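PDB 1QWK: aldo-keto reductase family 1 member C1 from Caenorhabditis elegans, which probably acts as an NADPH-dependent aldose reductase of the aldo-keto reductase family. Local coordinates for residues 235-240 with 246-251; 81-86 with 121-126; 46-51 with 56-61. All blocks are in the same frame, centred on the assembly; numbering follows the deposited sequence.

Interactions 2 and 3 meet at the predicted active site, and interaction 1 lies well away from it. The centres of 2 and 3 are about 19 Å apart, and strands 45-47 and 77-82 are neighbours in the sheet of the barrel. Across this border K81 NZ makes a 2.6 Å salt bridge with D47 OD2, and E86 OE1 approaches S50 OG at 2.8 Å, a probable hydrogen bond. K81 is predicted to lower the pKa of the predicted proton donor Y52. Interaction 1 pairs two helices late in the chain; its centre is about 39 Å from that of interaction 2, on the opposite side of the chain's centre, and about 30 Å from that of interaction 3.

Interaction 1 of 3, residues 235-240 with 246-251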
ATOM      1  N   LEU A 235       6.337   6.042 -22.090  1.00 20.72           N
ATOM      2  CA  LEU A 235       6.069   7.306 -22.770  1.00 21.35           C
ATOM      3  C   LEU A 235       5.357   7.078 -24.103  1.00 22.10           C
ATOM      4  O   LEU A 235       4.473   7.847 -24.481  1.00 22.14           O
ATOM      5  CB  LEU A 235       7.380   8.067 -23.004  1.00 22.09           C
ATOM      6  CG  LEU A 235       8.146   8.472 -21.737  1.00 23.73           C
ATOM      7  CD1 LEU A 235       9.465   9.134 -22.112  1.00 24.27           C
ATOM      8  CD2 LEU A 235       7.291   9.421 -20.906  1.00 24.28           C
ATOM      9  N   ALA A 236       5.745   6.016 -24.805  1.00 21.39           N
ATOM     10  CA  ALA A 236       5.143   5.680 -26.092  1.00 21.29           C
ATOM     11  C   ALA A 236       3.684   5.276 -25.918  1.00 21.30           C
ATOM     12  O   ALA A 236       2.819   5.694 -26.689  1.00 21.77           O
ATOM     13  CB  ALA A 236       5.917   4.549 -26.755  1.00 22.37           C
ATOM     14  N   LEU A 237       3.410   4.459 -24.907  1.00 20.38           N
ATOM     15  CA  LEU A 237       2.044   4.009 -24.662  1.00 21.56           C
ATOM     16  C   LEU A 237       1.182   5.161 -24.150  1.00 21.95           C
ATOM     17  O   LEU A 237      -0.017   5.223 -24.436  1.00 22.40           O
ATOM     18  CB  LEU A 237       2.036   2.854 -23.654  1.00 22.35           C
ATOM     19  CG  LEU A 237       0.675   2.216 -23.359  1.00 24.00           C
ATOM     20  CD1 LEU A 237       0.041   1.713 -24.649  1.00 24.22           C
ATOM     21  CD2 LEU A 237       0.856   1.071 -22.364  1.00 24.03           C
ATOM     22  N   ALA A 238       1.787   6.079 -23.402  1.00 22.09           N
ATOM     23  CA  ALA A 238       1.038   7.220 -22.886  1.00 22.68           C
ATOM     24  C   ALA A 238       0.578   8.093 -24.050  1.00 24.25           C
ATOM     25  O   ALA A 238      -0.563   8.549 -24.086  1.00 24.53           O
ATOM     26  CB  ALA A 238       1.905   8.039 -21.922  1.00 21.09           C
ATOM     27  N   GLU A 239       1.471   8.318 -25.006  1.00 25.41           N
ATOM     28  CA  GLU A 239       1.140   9.136 -26.164  1.00 28.01           C
ATOM     29  C   GLU A 239       0.041   8.484 -27.004  1.00 28.07           C
ATOM     30  O   GLU A 239      -0.900   9.148 -27.440  1.00 29.09           O
ATOM     31  CB  GLU A 239       2.386   9.355 -27.024  1.00 30.93           C
ATOM     32  CG  GLU A 239       2.150  10.185 -28.275  1.00 36.14           C
ATOM     33  CD  GLU A 239       3.417  10.380 -29.082  1.00 39.43           C
ATOM     34  OE1 GLU A 239       4.357  11.023 -28.571  1.00 42.23           O
ATOM     35  OE2 GLU A 239       3.473   9.886 -30.230  1.00 43.36           O
ATOM     36  N   LYS A 240       0.162   7.180 -27.221  1.00 27.58           N
ATOM     37  CA  LYS A 240      -0.811   6.442 -28.017  1.00 28.48           C
ATOM     38  C   LYS A 240      -2.210   6.412 -27.410  1.00 27.48           C
ATOM     39  O   LYS A 240      -3.205   6.485 -28.129  1.00 28.26           O
ATOM     40  CB  LYS A 240      -0.320   5.008 -28.234  1.00 30.66           C
ATOM     41  CG  LYS A 240      -1.296   4.126 -28.990  1.00 34.62           C
ATOM     42  CD  LYS A 240      -0.745   2.722 -29.157  1.00 37.51           C
ATOM     43  CE  LYS A 240      -1.702   1.848 -29.952  1.00 39.53           C
ATOM     44  NZ  LYS A 240      -1.942   2.401 -31.316  1.00 42.46           N
ATOM     45  N   ALA A 246       2.076   8.542 -15.655  1.00 18.73           N
ATOM     46  CA  ALA A 246       1.663   8.061 -14.343  1.00 19.20           C
ATOM     47  C   ALA A 246       0.423   7.174 -14.453  1.00 19.97           C
ATOM     48  O   ALA A 246       0.353   6.110 -13.836  1.00 19.64           O
ATOM     49  CB  ALA A 246       1.383   9.238 -13.408  1.00 19.57           C
ATOM     50  N   GLN A 247      -0.558   7.602 -15.238  1.00 18.27           N
ATOM     51  CA  GLN A 247      -1.769   6.805 -15.395  1.00 17.65           C
ATOM     52  C   GLN A 247      -1.447   5.456 -16.032  1.00 17.43           C
ATOM     53  O   GLN A 247      -2.067   4.443 -15.707  1.00 16.53           O
ATOM     54  CB  GLN A 247      -2.799   7.587 -16.215  1.00 19.63           C
ATOM     55  CG  GLN A 247      -3.175   8.892 -15.529  1.00 21.33           C
ATOM     56  CD  GLN A 247      -4.028   9.805 -16.381  1.00 23.78           C
ATOM     57  OE1 GLN A 247      -3.867   9.873 -17.598  1.00 23.57           O
ATOM     58  NE2 GLN A 247      -4.929  10.537 -15.737  1.00 23.13           N
ATOM     59  N   VAL A 248      -0.462   5.437 -16.924  1.00 17.88           N
ATOM     60  CA  VAL A 248      -0.062   4.192 -17.566  1.00 18.40           C
ATOM     61  C   VAL A 248       0.585   3.257 -16.533  1.00 17.56           C
ATOM     62  O   VAL A 248       0.314   2.056 -16.523  1.00 17.19           O
ATOM     63  CB  VAL A 248       0.920   4.457 -18.733  1.00 18.22           C
ATOM     64  CG1 VAL A 248       1.485   3.142 -19.255  1.00 18.90           C
ATOM     65  CG2 VAL A 248       0.195   5.188 -19.862  1.00 19.52           C
ATOM     66  N   LEU A 249       1.434   3.800 -15.662  1.00 17.39           N
ATOM     67  CA  LEU A 249       2.077   2.979 -14.632  1.00 17.65           C
ATOM     68  C   LEU A 249       1.052   2.401 -13.656  1.00 18.78           C
ATOM     69  O   LEU A 249       1.183   1.263 -13.201  1.00 18.53           O
ATOM     70  CB  LEU A 249       3.111   3.801 -13.858  1.00 16.77           C
ATOM     71  CG  LEU A 249       4.373   4.186 -14.633  1.00 18.09           C
ATOM     72  CD1 LEU A 249       5.281   5.002 -13.728  1.00 19.98           C
ATOM     73  CD2 LEU A 249       5.094   2.929 -15.121  1.00 19.35           C
ATOM     74  N   LEU A 250       0.031   3.187 -13.329  1.00 17.82           N
ATOM     75  CA  LEU A 250      -1.005   2.715 -12.420  1.00 17.70           C
ATOM     76  C   LEU A 250      -1.838   1.627 -13.095  1.00 17.51           C
ATOM     77  O   LEU A 250      -2.145   0.605 -12.478  1.00 16.86           O
ATOM     78  CB  LEU A 250      -1.909   3.875 -11.984  1.00 18.48           C
ATOM     79  CG  LEU A 250      -1.193   4.983 -11.202  1.00 18.18           C
ATOM     80  CD1 LEU A 250      -2.180   6.088 -10.845  1.00 20.02           C
ATOM     81  CD2 LEU A 250      -0.563   4.397  -9.938  1.00 20.74           C
ATOM     82  N   ARG A 251      -2.187   1.837 -14.363  1.00 17.15           N
ATOM     83  CA  ARG A 251      -2.980   0.856 -15.096  1.00 17.79           C
ATOM     84  C   ARG A 251      -2.176  -0.431 -15.258  1.00 18.37           C
ATOM     85  O   ARG A 251      -2.734  -1.526 -15.254  1.00 18.04           O
ATOM     86  CB  ARG A 251      -3.387   1.398 -16.474  1.00 18.57           C
ATOM     87  CG  ARG A 251      -4.443   0.550 -17.172  1.00 17.73           C
ATOM     88  CD  ARG A 251      -5.793   0.638 -16.460  1.00 18.29           C
ATOM     89  NE  ARG A 251      -6.492  -0.641 -16.478  1.00 19.16           N
ATOM     90  CZ  ARG A 251      -7.706  -0.851 -15.975  1.00 18.73           C
ATOM     91  NH1 ARG A 251      -8.380   0.139 -15.410  1.00 20.86           N
ATOM     92  NH2 ARG A 251      -8.242  -2.065 -16.021  1.00 21.69           N
TER
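L237 and A238 on helix 232-241 both pack against V248 on helix 245-255, and the contact consists of these three apolar side chains. Along the first helix, L237 comes first. Its CG stands anti to the backbone N (chi1 -176°), which carries the branch toward the second helix, and CD2 ends 3.8 Å from V248 CG1; the two side chains cross obliquely. L289 of helix 283-289 touches both L237 and V248, so a third helix helps to enclose the pair. A238 follows with the closer backbone approach: its CA lies 3.7 Å from V248 CG2, and its CB is 3.9 Å from the same methyl. The small side chain lets the helices come near, with the CA atoms of A238 and V248 6.2 Å apart, and the CB of A238 also touches P245 in the first turn of the second helix. V248 thus divides its fork between two neighbours. With CG1 anti to its backbone N (chi1 172°), one methyl goes to L237 and the other to A238. The two consecutive helices, joined by a short connection, lie in the crossover between strands 197-201 and 259-261, consistent with the accessory helix that aldo-keto reductases add before a barrel helix of their (beta/alpha)8 fold.

Interaction 2 of 3, residues 81-86 with 121-126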
ATOM      1  N   LYS A  81      -1.939  -0.523   9.674  1.00 17.30           N
ATOM      2  CA  LYS A  81      -0.913  -1.529   9.913  1.00 17.62           C
ATOM      3  C   LYS A  81      -0.244  -1.436  11.273  1.00 17.48           C
ATOM      4  O   LYS A  81      -0.011  -0.339  11.792  1.00 18.40           O
ATOM      5  CB  LYS A  81       0.160  -1.409   8.828  1.00 17.57           C
ATOM      6  CG  LYS A  81      -0.372  -1.132   7.431  1.00 18.76           C
ATOM      7  CD  LYS A  81       0.765  -1.085   6.417  1.00 21.19           C
ATOM      8  CE  LYS A  81       0.322  -0.434   5.114  1.00 21.65           C
ATOM      9  NZ  LYS A  81       0.062   1.031   5.311  1.00 21.80           N
ATOM     10  N   ALA A  82       0.080  -2.593  11.838  1.00 17.58           N
ATOM     11  CA  ALA A  82       0.751  -2.648  13.136  1.00 17.20           C
ATOM     12  C   ALA A  82       2.251  -2.491  12.919  1.00 17.29           C
ATOM     13  O   ALA A  82       2.817  -3.120  12.027  1.00 17.18           O
ATOM     14  CB  ALA A  82       0.457  -3.992  13.814  1.00 16.18           C
ATOM     15  N   TRP A  83       2.890  -1.647  13.724  1.00 16.88           N
ATOM     16  CA  TRP A  83       4.328  -1.419  13.605  1.00 16.45           C
ATOM     17  C   TRP A  83       5.107  -2.527  14.332  1.00 17.30           C
ATOM     18  O   TRP A  83       4.516  -3.372  15.005  1.00 17.21           O
ATOM     19  CB  TRP A  83       4.698  -0.039  14.162  1.00 17.19           C
ATOM     20  CG  TRP A  83       6.091   0.388  13.826  1.00 18.32           C
ATOM     21  CD1 TRP A  83       7.016   0.905  14.685  1.00 17.88           C
ATOM     22  CD2 TRP A  83       6.737   0.303  12.545  1.00 18.38           C
ATOM     23  NE1 TRP A  83       8.198   1.142  14.023  1.00 18.84           N
ATOM     24  CE2 TRP A  83       8.056   0.784  12.710  1.00 18.06           C
ATOM     25  CE3 TRP A  83       6.327  -0.132  11.276  1.00 19.21           C
ATOM     26  CZ2 TRP A  83       8.975   0.840  11.650  1.00 18.10           C
ATOM     27  CZ3 TRP A  83       7.241  -0.077  10.221  1.00 18.84           C
ATOM     28  CH2 TRP A  83       8.549   0.406  10.418  1.00 18.99           C
ATOM     29  N   THR A  84       6.431  -2.513  14.197  1.00 18.98           N
ATOM     30  CA  THR A  84       7.285  -3.547  14.780  1.00 17.61           C
ATOM     31  C   THR A  84       7.132  -3.873  16.269  1.00 18.17           C
ATOM     32  O   THR A  84       7.241  -5.035  16.658  1.00 18.72           O
ATOM     33  CB  THR A  84       8.774  -3.248  14.476  1.00 18.90           C
ATOM     34  OG1 THR A  84       9.121  -1.942  14.955  1.00 20.25           O
ATOM     35  CG2 THR A  84       9.027  -3.315  12.975  1.00 19.62           C
ATOM     36  N   HIS A  85       6.881  -2.867  17.098  1.00 18.02           N
ATOM     37  CA  HIS A  85       6.731  -3.106  18.528  1.00 21.03           C
ATOM     38  C   HIS A  85       5.353  -3.681  18.861  1.00 20.85           C
ATOM     39  O   HIS A  85       5.160  -4.288  19.915  1.00 22.26           O
ATOM     40  CB  HIS A  85       6.965  -1.810  19.315  1.00 21.67           C
ATOM     41  CG  HIS A  85       5.973  -0.730  19.016  1.00 27.03           C
ATOM     42  ND1 HIS A  85       5.752  -0.253  17.743  1.00 28.65           N
ATOM     43  CD2 HIS A  85       5.149  -0.026  19.829  1.00 29.61           C
ATOM     44  CE1 HIS A  85       4.836   0.699  17.783  1.00 31.11           C
ATOM     45  NE2 HIS A  85       4.454   0.856  19.038  1.00 30.84           N
ATOM     46  N   GLU A  86       4.398  -3.505  17.956  1.00 19.54           N
ATOM     47  CA  GLU A  86       3.053  -4.013  18.171  1.00 20.02           C
ATOM     48  C   GLU A  86       2.941  -5.474  17.734  1.00 19.15           C
ATOM     49  O   GLU A  86       1.960  -6.151  18.039  1.00 19.76           O
ATOM     50  CB  GLU A  86       2.050  -3.124  17.425  1.00 20.42           C
ATOM     51  CG  GLU A  86       2.175  -1.659  17.845  1.00 25.43           C
ATOM     52  CD  GLU A  86       1.265  -0.711  17.076  1.00 29.10           C
ATOM     53  OE1 GLU A  86       1.309  -0.705  15.828  1.00 27.37           O
ATOM     54  OE2 GLU A  86       0.516   0.042  17.736  1.00 30.50           O
ATOM     55  N   ASP A 121      10.275  -1.124  21.840  1.00 25.44           N
ATOM     56  CA  ASP A 121       9.811   0.261  21.680  1.00 28.95           C
ATOM     57  C   ASP A 121      10.647   1.231  20.839  1.00 28.12           C
ATOM     58  O   ASP A 121      10.116   1.900  19.950  1.00 27.76           O
ATOM     59  CB  ASP A 121       9.581   0.894  23.056  1.00 33.19           C
ATOM     60  CG  ASP A 121       8.493   0.192  23.851  1.00 37.92           C
ATOM     61  OD1 ASP A 121       8.593  -1.039  24.048  1.00 42.65           O
ATOM     62  OD2 ASP A 121       7.538   0.873  24.286  1.00 40.99           O
ATOM     63  N   ASP A 122      11.941   1.340  21.116  1.00 27.27           N
ATOM     64  CA  ASP A 122      12.764   2.277  20.358  1.00 27.50           C
ATOM     65  C   ASP A 122      13.572   1.582  19.274  1.00 27.86           C
ATOM     66  O   ASP A 122      14.521   2.150  18.724  1.00 24.55           O
ATOM     67  CB  ASP A 122      13.699   3.038  21.297  1.00 30.89           C
ATOM     68  CG  ASP A 122      14.848   2.191  21.778  1.00 31.88           C
ATOM     69  OD1 ASP A 122      14.608   1.032  22.170  1.00 34.29           O
ATOM     70  OD2 ASP A 122      15.993   2.693  21.768  1.00 34.42           O
ATOM     71  N   MET A 123      13.178   0.353  18.966  1.00 24.90           N
ATOM     72  CA  MET A 123      13.843  -0.439  17.946  1.00 24.79           C
ATOM     73  C   MET A 123      15.338  -0.573  18.193  1.00 24.63           C
ATOM     74  O   MET A 123      16.141  -0.594  17.254  1.00 24.81           O
ATOM     75  CB  MET A 123      13.586   0.162  16.562  1.00 26.32           C
ATOM     76  CG  MET A 123      12.126   0.096  16.144  1.00 26.44           C
ATOM     77  SD  MET A 123      11.833   0.663  14.463  1.00 28.46           S
ATOM     78  CE  MET A 123      12.363  -0.773  13.548  1.00 26.97           C
ATOM     79  N   SER A 124      15.713  -0.658  19.464  1.00 23.47           N
ATOM     80  CA  SER A 124      17.117  -0.811  19.824  1.00 22.92           C
ATOM     81  C   SER A 124      17.433  -2.289  20.021  1.00 22.07           C
ATOM     82  O   SER A 124      18.591  -2.661  20.182  1.00 23.06           O
ATOM     83  CB  SER A 124      17.432  -0.044  21.107  1.00 22.60           C
ATOM     84  OG  SER A 124      16.647  -0.519  22.181  1.00 21.37           O
ATOM     85  N   GLU A 125      16.402  -3.129  20.004  1.00 21.17           N
ATOM     86  CA  GLU A 125      16.600  -4.560  20.182  1.00 20.95           C
ATOM     87  C   GLU A 125      15.641  -5.381  19.336  1.00 20.46           C
ATOM     88  O   GLU A 125      14.473  -5.027  19.184  1.00 21.04           O
ATOM     89  CB  GLU A 125      16.440  -4.942  21.656  1.00 22.90           C
ATOM     90  CG  GLU A 125      17.603  -4.486  22.536  1.00 27.03           C
ATOM     91  CD  GLU A 125      17.360  -4.720  24.013  1.00 30.99           C
ATOM     92  OE1 GLU A 125      16.662  -5.697  24.363  1.00 31.00           O
ATOM     93  OE2 GLU A 125      17.888  -3.935  24.831  1.00 33.25           O
ATOM     94  N   HIS A 126      16.152  -6.470  18.773  1.00 18.87           N
ATOM     95  CA  HIS A 126      15.337  -7.362  17.961  1.00 20.07           C
ATOM     96  C   HIS A 126      14.545  -8.282  18.882  1.00 20.81           C
ATOM     97  O   HIS A 126      15.015  -8.657  19.957  1.00 21.02           O
ATOM     98  CB  HIS A 126      16.222  -8.238  17.066  1.00 19.91           C
ATOM     99  CG  HIS A 126      17.043  -7.472  16.079  1.00 23.12           C
ATOM    100  ND1 HIS A 126      18.150  -8.009  15.457  1.00 26.67           N
ATOM    101  CD2 HIS A 126      16.903  -6.220  15.582  1.00 24.88           C
ATOM    102  CE1 HIS A 126      18.655  -7.120  14.620  1.00 25.66           C
ATOM    103  NE2 HIS A 126      17.917  -6.027  14.677  1.00 27.24           N
TER
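M123 adopts a left-handed backbone conformation (phi 55°, psi 35°) and brings its sulfur obliquely to the W83 indole, a Met-aromatic contact between two loops of the (beta/alpha)8 barrel. SD lies 3.7 Å from W83 NE1 and 4.0 Å from CZ2, along the NE1-CE2-CZ2 side of the indole, spanning both rings, and the two side chains cross at about a right angle. The chain of M123 bends at its end (chi3 78°), which places CE 3.7 Å from T84 OG1, so the thioether is held against both residues. Replacing M123 with an alanine would probably leave W83 NE1 and T84 OG1 without the sulfur and methyl that pack on them, and open a gap between the loops. T84 OG1 also sits above one face of the indole, and H85 CE1 meets the indole edge in plane. H85 makes a looser approach to the second loop, its CB 4.2 Å from D121 N. W83 also meets H114, a predicted substrate-binding residue, edge-to-face, which puts the contact beside the probable active-site mouth. The turn after strand 77-82 is pinned by W83 N, which donates to the anti lone pair of E86 OE1 at 2.8 Å.

Interaction 3 of 3, residues 46-51 with 56-61; sequences IDTASV and EAIGTA
I58 of helix 55-68 presses the end of its side chain against T48, just past strand 45-47, and rests its other branch more lightly on I46. The T48 side is tight: I58 CD1 lies 3.4 Å from T48 OG1 and 3.5 Å from T48 CB, closer than usual for two carbons. T48 holds OG1 anti to its backbone N (chi1 -172°), which points the hydroxyl to the helix. The looser side is I46, where CG2 meets I58 CG2 at 4.1 Å. V31 of helix 28-41 also touches I58, whereas E56, on a different face of the same helix, is exposed and T60 is partly so. The arrangement is the first half of a beta-alpha-beta unit of the barrel, strand 45-47 with helix 55-68 leading to strand 77-82. The buried T48 hydroxyl takes its polar partner outside the contact, in a hydrogen bond with N54 OD1, and T48 O bonds to K81 NZ. With its hydrogen bond spent on N54, the hydroxyl can be packed by a methyl at no polar cost, while the backbone O of the same residue reaches K81, the residue predicted to act on Y52.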
ATOM      1  N   ILE A  46      -8.656   4.155   2.024  1.00 15.84           N
ATOM      2  CA  ILE A  46      -7.632   4.988   2.646  1.00 17.99           C
ATOM      3  C   ILE A  46      -6.667   4.039   3.349  1.00 17.00           C
ATOM      4  O   ILE A  46      -7.081   3.215   4.168  1.00 17.45           O
ATOM      5  CB  ILE A  46      -8.224   5.956   3.709  1.00 18.10           C
ATOM      6  CG1 ILE A  46      -9.291   6.858   3.070  1.00 21.62           C
ATOM      7  CG2 ILE A  46      -7.107   6.802   4.319  1.00 19.23           C
ATOM      8  CD1 ILE A  46      -8.821   7.614   1.841  1.00 24.09           C
ATOM      9  N   ASP A  47      -5.384   4.153   3.023  1.00 17.72           N
ATOM     10  CA  ASP A  47      -4.357   3.294   3.606  1.00 18.28           C
ATOM     11  C   ASP A  47      -3.471   4.082   4.559  1.00 16.72           C
ATOM     12  O   ASP A  47      -2.874   5.086   4.174  1.00 18.53           O
ATOM     13  CB  ASP A  47      -3.487   2.696   2.496  1.00 20.69           C
ATOM     14  CG  ASP A  47      -2.479   1.702   3.024  1.00 21.53           C
ATOM     15  OD1 ASP A  47      -2.814   0.495   3.105  1.00 23.26           O
ATOM     16  OD2 ASP A  47      -1.358   2.121   3.381  1.00 23.43           O
ATOM     17  N   THR A  48      -3.388   3.623   5.801  1.00 18.02           N
ATOM     18  CA  THR A  48      -2.575   4.291   6.800  1.00 18.78           C
ATOM     19  C   THR A  48      -1.775   3.270   7.602  1.00 18.93           C
ATOM     20  O   THR A  48      -1.743   2.083   7.260  1.00 17.78           O
ATOM     21  CB  THR A  48      -3.463   5.141   7.743  1.00 20.66           C
ATOM     22  OG1 THR A  48      -2.636   5.928   8.606  1.00 24.41           O
ATOM     23  CG2 THR A  48      -4.366   4.251   8.575  1.00 23.48           C
ATOM     24  N   ALA A  49      -1.126   3.739   8.662  1.00 18.65           N
ATOM     25  CA  ALA A  49      -0.316   2.878   9.515  1.00 19.33           C
ATOM     26  C   ALA A  49      -0.069   3.591  10.830  1.00 19.31           C
ATOM     27  O   ALA A  49       0.063   4.815  10.860  1.00 20.93           O
ATOM     28  CB  ALA A  49       1.014   2.567   8.834  1.00 17.70           C
ATOM     29  N   SER A  50      -0.001   2.836  11.919  1.00 20.50           N
ATOM     30  CA  SER A  50       0.230   3.451  13.215  1.00 19.96           C
ATOM     31  C   SER A  50       1.525   4.264  13.214  1.00 21.15           C
ATOM     32  O   SER A  50       1.591   5.333  13.819  1.00 19.86           O
ATOM     33  CB  SER A  50       0.280   2.389  14.322  1.00 21.91           C
ATOM     34  OG  SER A  50       1.405   1.543  14.178  1.00 24.87           O
ATOM     35  N   VAL A  51       2.544   3.776  12.512  1.00 19.31           N
ATOM     36  CA  VAL A  51       3.829   4.467  12.482  1.00 19.52           C
ATOM     37  C   VAL A  51       3.831   5.822  11.761  1.00 19.25           C
ATOM     38  O   VAL A  51       4.722   6.646  11.986  1.00 19.84           O
ATOM     39  CB  VAL A  51       4.932   3.560  11.864  1.00 19.79           C
ATOM     40  CG1 VAL A  51       4.794   3.511  10.353  1.00 19.73           C
ATOM     41  CG2 VAL A  51       6.310   4.054  12.286  1.00 19.64           C
ATOM     42  N   GLU A  56      -4.954   9.861  13.697  1.00 23.65           N
ATOM     43  CA  GLU A  56      -5.863  10.779  14.373  1.00 25.86           C
ATOM     44  C   GLU A  56      -6.437  11.789  13.373  1.00 24.95           C
ATOM     45  O   GLU A  56      -7.635  12.083  13.384  1.00 24.58           O
ATOM     46  CB  GLU A  56      -5.127  11.497  15.506  1.00 28.84           C
ATOM     47  CG  GLU A  56      -6.026  12.254  16.469  1.00 36.16           C
ATOM     48  CD  GLU A  56      -5.259  12.776  17.675  1.00 39.18           C
ATOM     49  OE1 GLU A  56      -4.743  11.947  18.455  1.00 42.79           O
ATOM     50  OE2 GLU A  56      -5.167  14.010  17.839  1.00 42.55           O
ATOM     51  N   ALA A  57      -5.578  12.305  12.501  1.00 23.45           N
ATOM     52  CA  ALA A  57      -5.997  13.270  11.492  1.00 22.96           C
ATOM     53  C   ALA A  57      -6.965  12.615  10.508  1.00 23.19           C
ATOM     54  O   ALA A  57      -7.963  13.216  10.109  1.00 23.23           O
ATOM     55  CB  ALA A  57      -4.780  13.811  10.751  1.00 21.81           C
ATOM     56  N   ILE A  58      -6.671  11.376  10.121  1.00 22.46           N
ATOM     57  CA  ILE A  58      -7.536  10.659   9.194  1.00 21.81           C
ATOM     58  C   ILE A  58      -8.901  10.437   9.838  1.00 21.26           C
ATOM     59  O   ILE A  58      -9.931  10.508   9.165  1.00 22.54           O
ATOM     60  CB  ILE A  58      -6.913   9.303   8.787  1.00 19.99           C
ATOM     61  CG1 ILE A  58      -5.634   9.554   7.983  1.00 21.48           C
ATOM     62  CG2 ILE A  58      -7.913   8.486   7.974  1.00 21.10           C
ATOM     63  CD1 ILE A  58      -4.882   8.299   7.582  1.00 22.15           C
ATOM     64  N   GLY A  59      -8.903  10.184  11.142  1.00 22.57           N
ATOM     65  CA  GLY A  59     -10.152   9.977  11.854  1.00 22.97           C
ATOM     66  C   GLY A  59     -10.994  11.236  11.788  1.00 23.07           C
ATOM     67  O   GLY A  59     -12.214  11.181  11.622  1.00 22.67           O
ATOM     68  N   THR A  60     -10.333  12.381  11.910  1.00 23.36           N
ATOM     69  CA  THR A  60     -11.022  13.665  11.852  1.00 24.45           C
ATOM     70  C   THR A  60     -11.572  13.881  10.444  1.00 24.63           C
ATOM     71  O   THR A  60     -12.703  14.334  10.270  1.00 24.76           O
ATOM     72  CB  THR A  60     -10.067  14.820  12.229  1.00 26.11           C
ATOM     73  OG1 THR A  60      -9.644  14.657  13.589  1.00 27.05           O
ATOM     74  CG2 THR A  60     -10.763  16.171  12.085  1.00 27.38           C
ATOM     75  N   ALA A  61     -10.771  13.542   9.439  1.00 23.45           N
ATOM     76  CA  ALA A  61     -11.191  13.695   8.053  1.00 23.95           C
ATOM     77  C   ALA A  61     -12.437  12.859   7.772  1.00 23.45           C
ATOM     78  O   ALA A  61     -13.396  13.336   7.163  1.00 24.63           O
ATOM     79  CB  ALA A  61     -10.059  13.283   7.114  1.00 23.45           C
TER